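Local coordinates for hydrolase (PDB 2OBB), which is of unproven function but binds magnesium through aspartates and is probably a hydrolase of the haloacid dehalogenase type, at residues E115-F119 and A120-S124; G102-D105 and W106-Y110. One frame throughout, in Å; residues are numbered along the deposited sequence.

Contact 1: residues E115-F119 and A120-S124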
# COMPACT_ATOMS: atom_id res chain seq x y z
N GLU A 115 1.93 -2.71 -19.33
CA GLU A 115 2.92 -2.01 -20.13
C GLU A 115 4.12 -1.58 -19.29
O GLU A 115 5.05 -0.95 -19.81
CB GLU A 115 2.28 -0.81 -20.82
CG GLU A 115 0.99 -1.11 -21.58
CD GLU A 115 1.18 -2.14 -22.69
OE1 GLU A 115 2.17 -2.02 -23.46
OE2 GLU A 115 0.34 -3.08 -22.80
N LYS A 116 4.12 -1.93 -18.00
CA LYS A 116 5.15 -1.50 -17.04
C LYS A 116 5.30 0.03 -17.11
O LYS A 116 6.25 0.57 -17.68
CB LYS A 116 6.48 -2.23 -17.27
CG LYS A 116 6.59 -3.54 -16.50
CD LYS A 116 7.30 -4.62 -17.33
CE LYS A 116 7.22 -6.00 -16.66
NZ LYS A 116 7.58 -7.11 -17.61
N LYS A 117 4.31 0.71 -16.55
CA LYS A 117 4.21 2.15 -16.67
C LYS A 117 3.85 2.77 -15.33
O LYS A 117 3.07 2.21 -14.55
CB LYS A 117 3.14 2.53 -17.70
CG LYS A 117 3.59 2.55 -19.14
CD LYS A 117 2.40 2.80 -20.05
CE LYS A 117 2.80 3.19 -21.48
NZ LYS A 117 1.57 3.41 -22.35
N THR A 118 4.41 3.95 -15.12
CA THR A 118 4.21 4.76 -13.93
C THR A 118 3.14 5.78 -14.28
O THR A 118 2.82 5.96 -15.45
CB THR A 118 5.51 5.53 -13.58
OG1 THR A 118 5.92 6.31 -14.71
CG2 THR A 118 6.64 4.58 -13.21
N PHE A 119 2.59 6.45 -13.27
CA PHE A 119 1.67 7.55 -13.54
C PHE A 119 2.39 8.51 -14.48
O PHE A 119 1.79 9.07 -15.40
CB PHE A 119 1.28 8.26 -12.25
CG PHE A 119 0.29 7.49 -11.40
CD1 PHE A 119 -1.08 7.61 -11.61
CD2 PHE A 119 0.73 6.67 -10.37
CE1 PHE A 119 -2.00 6.94 -10.82
CE2 PHE A 119 -0.18 5.98 -9.58
CZ PHE A 119 -1.56 6.12 -9.80
N ALA A 120 3.69 8.67 -14.27
CA ALA A 120 4.50 9.62 -15.05
C ALA A 120 4.39 9.28 -16.54
O ALA A 120 4.00 10.13 -17.34
CB ALA A 120 5.95 9.61 -14.59
N ASP A 121 4.69 8.03 -16.88
CA ASP A 121 4.50 7.50 -18.24
C ASP A 121 3.10 7.75 -18.77
O ASP A 121 2.96 8.35 -19.82
CB ASP A 121 4.78 6.00 -18.27
CG ASP A 121 6.18 5.67 -17.86
OD1 ASP A 121 7.08 6.52 -18.04
OD2 ASP A 121 6.39 4.55 -17.35
N ILE A 122 2.08 7.27 -18.05
CA ILE A 122 0.69 7.43 -18.44
C ILE A 122 0.40 8.85 -18.87
O ILE A 122 -0.09 9.08 -19.98
CB ILE A 122 -0.28 7.05 -17.29
CG1 ILE A 122 -0.15 5.57 -16.92
CG2 ILE A 122 -1.74 7.41 -17.63
CD1 ILE A 122 -0.61 4.60 -17.99
N TYR A 123 0.74 9.81 -18.02
CA TYR A 123 0.43 11.20 -18.31
C TYR A 123 1.35 11.89 -19.33
O TYR A 123 0.86 12.73 -20.11
CB TYR A 123 0.25 12.00 -17.02
CG TYR A 123 -0.97 11.54 -16.24
CD1 TYR A 123 -2.26 11.97 -16.58
CD2 TYR A 123 -0.85 10.65 -15.17
CE1 TYR A 123 -3.40 11.52 -15.87
CE2 TYR A 123 -1.97 10.21 -14.46
CZ TYR A 123 -3.24 10.65 -14.81
OH TYR A 123 -4.34 10.20 -14.10
N SER A 124 2.63 11.53 -19.37
CA SER A 124 3.54 12.18 -20.33
C SER A 124 3.26 11.83 -21.82
O SER A 124 3.19 10.67 -22.21
CB SER A 124 5.04 12.07 -19.94
OG SER A 124 5.59 10.76 -20.08
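T118 and D121 meet in a local helix-capping contact at the start of the short C-terminal helix 119-123, directly after the loop that leaves helix 106-115. The two residues exchange bonds in both directions. T118 OG1 accepts from D121 N, nearly straight at 175°. The carboxylate of D121 turns back and takes T118 N on OD2 at 3.0 Å; this second donor lies above the carboxylate plane, 45° out of it. The threonine hydroxyl can face the helix because OG1 sits between the backbone N and the carbonyl carbon (chi1 56°). Such a reciprocal pair is a capping box, with T118 as N-cap, and it ties up two amide N-H groups at the helix start. A leucine in place of D121 would probably leave T118 N without its acceptor and let the N-cap residue shift against the first turn. Behind the box the helical bonds begin: I122 N donates to T118 O and Y123 N to F119 O, the latter at 2.9 Å. K117 runs extended across D121, its CG 3.8 Å from D121 CB, and its NZ forms a salt bridge with E111 on the preceding helix. One turn apart on the helix, the F119 and Y123 side chains lie side by side, F119 CD1 and Y123 CE2 meeting edge to edge at 4.0 Å. The same two rings face the second subunit, where F119 stacks on F119 of the other chain and Y123 meets its counterpart Y123 with nearly parallel planes.

Contact 2: residues G102-D105 and W106-Y110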
# COMPACT_ATOMS: atom_id res chain seq x y z
N GLY A 102 -3.79 8.48 -4.83
CA GLY A 102 -5.04 7.81 -5.18
C GLY A 102 -4.90 6.78 -6.28
O GLY A 102 -3.90 6.77 -7.02
N ILE A 103 -5.86 5.87 -6.39
CA ILE A 103 -5.83 4.92 -7.53
C ILE A 103 -6.69 5.37 -8.70
O ILE A 103 -7.76 5.95 -8.51
CB ILE A 103 -6.04 3.43 -7.17
CG1 ILE A 103 -7.44 3.18 -6.56
CG2 ILE A 103 -4.74 2.82 -6.29
CD1 ILE A 103 -7.79 1.66 -6.72
N PRO A 104 -6.17 5.14 -9.93
CA PRO A 104 -6.88 5.60 -11.12
C PRO A 104 -7.88 4.50 -11.45
O PRO A 104 -7.95 3.49 -10.76
CB PRO A 104 -5.77 5.71 -12.16
CG PRO A 104 -4.77 4.65 -11.74
CD PRO A 104 -4.95 4.38 -10.27
N ASP A 105 -8.68 4.66 -12.49
CA ASP A 105 -9.60 3.59 -12.76
C ASP A 105 -8.87 2.35 -13.30
O ASP A 105 -7.68 2.40 -13.74
CB ASP A 105 -10.71 4.06 -13.68
CG ASP A 105 -10.20 4.61 -14.96
OD1 ASP A 105 -9.36 3.94 -15.59
OD2 ASP A 105 -10.65 5.72 -15.35
N TRP A 106 -9.59 1.24 -13.26
CA TRP A 106 -9.06 -0.07 -13.55
C TRP A 106 -8.47 -0.20 -14.95
O TRP A 106 -7.49 -0.93 -15.12
CB TRP A 106 -10.12 -1.10 -13.26
CG TRP A 106 -10.26 -1.29 -11.78
CD1 TRP A 106 -11.20 -0.74 -10.95
CD2 TRP A 106 -9.42 -2.11 -10.95
NE1 TRP A 106 -10.99 -1.17 -9.64
CE2 TRP A 106 -9.92 -2.02 -9.62
CE3 TRP A 106 -8.31 -2.92 -11.21
CZ2 TRP A 106 -9.31 -2.70 -8.55
CZ3 TRP A 106 -7.71 -3.61 -10.11
CH2 TRP A 106 -8.23 -3.49 -8.81
N GLY A 107 -9.02 0.52 -15.93
CA GLY A 107 -8.35 0.70 -17.22
C GLY A 107 -6.88 1.09 -17.10
O GLY A 107 -6.01 0.45 -17.71
N ILE A 108 -6.58 2.11 -16.30
CA ILE A 108 -5.24 2.60 -16.18
C ILE A 108 -4.40 1.67 -15.31
O ILE A 108 -3.24 1.44 -15.61
CB ILE A 108 -5.17 4.07 -15.69
CG1 ILE A 108 -5.53 5.02 -16.83
CG2 ILE A 108 -3.72 4.46 -15.35
CD1 ILE A 108 -6.93 5.53 -16.78
N ILE A 109 -4.99 1.11 -14.26
CA ILE A 109 -4.30 0.13 -13.44
C ILE A 109 -3.76 -0.97 -14.35
O ILE A 109 -2.57 -1.30 -14.31
CB ILE A 109 -5.21 -0.46 -12.30
CG1 ILE A 109 -5.44 0.57 -11.17
CG2 ILE A 109 -4.60 -1.74 -11.72
CD1 ILE A 109 -6.52 0.11 -10.09
N TYR A 110 -4.64 -1.50 -15.21
CA TYR A 110 -4.28 -2.55 -16.14
C TYR A 110 -3.16 -2.16 -17.11
O TYR A 110 -2.14 -2.86 -17.24
CB TYR A 110 -5.51 -3.03 -16.88
CG TYR A 110 -5.20 -4.13 -17.85
CD1 TYR A 110 -4.93 -5.43 -17.40
CD2 TYR A 110 -5.16 -3.88 -19.22
CE1 TYR A 110 -4.61 -6.46 -18.31
CE2 TYR A 110 -4.87 -4.88 -20.13
CZ TYR A 110 -4.59 -6.17 -19.68
OH TYR A 110 -4.31 -7.15 -20.61
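D105 and I108 join the loop 102-105 to the first turn of helix 106-115 by polar bonds centred on the aspartate. D105 is the N-cap. Its OD1 accepts from I108 N in a weak bond of 3.4 Å, and its backbone O is shared by two amides: I109 N, which lies in the carbonyl plane at 3.0 Å with an N-H...O angle of 164°, and I108 N, a weak, bent bond at 128°. I108 N therefore divides itself between two oxygens of the same residue. With CG placed between the backbone N and the carbonyl carbon (chi1 57°), the carboxylate is brought round over the opening turn instead of pointing off the chain.

Apolar contacts come from the two residues before the cap. The P104 ring crosses obliquely over I108, its CG 3.8 Å from I108 CG2, and its CD approaches I109 CG1 at 3.9 Å, so the proline bridges two adjacent helix residues. I103 adds the tip of its chain, CD1 meeting I109 CD1 at 3.9 Å. That same I109 methyl also lies over one face of the W106 indole, 3.6 Å above its plane and offset toward the rim.

Around this helix start, W106 packs against helix 29-38 through A29, T32 and L33, and its NE1 donates to T13 O in the loop after strand 5-8. I103, W106 and I109 all rest on I95 of strand 93-95, an edge strand of the parallel sheet within this chain, and the side chain of I103 is about 4 Å from that of the magnesium ligand D97. F119 and I122 of helix 119-123 touch P104 and I108, respectively.

Overall arrangement
Contact 2 comes first along the chain, where the loop after strand 93-95 enters helix 106-115; contact 1 follows where that helix gives way to helix 119-123. Their centres lie 11 Å apart, and both are N-terminal helix caps. They touch directly, with F119 CZ also packing on G102 O at 3.7 Å, so the last helix folds back onto the start of the one before. Contact 2 lies nearer the chain's centre and the magnesium site formed by D9, D11 and D97, whereas contact 1 is peripheral and meets the second subunit. The two thus link the metal-binding core to the dimer interface.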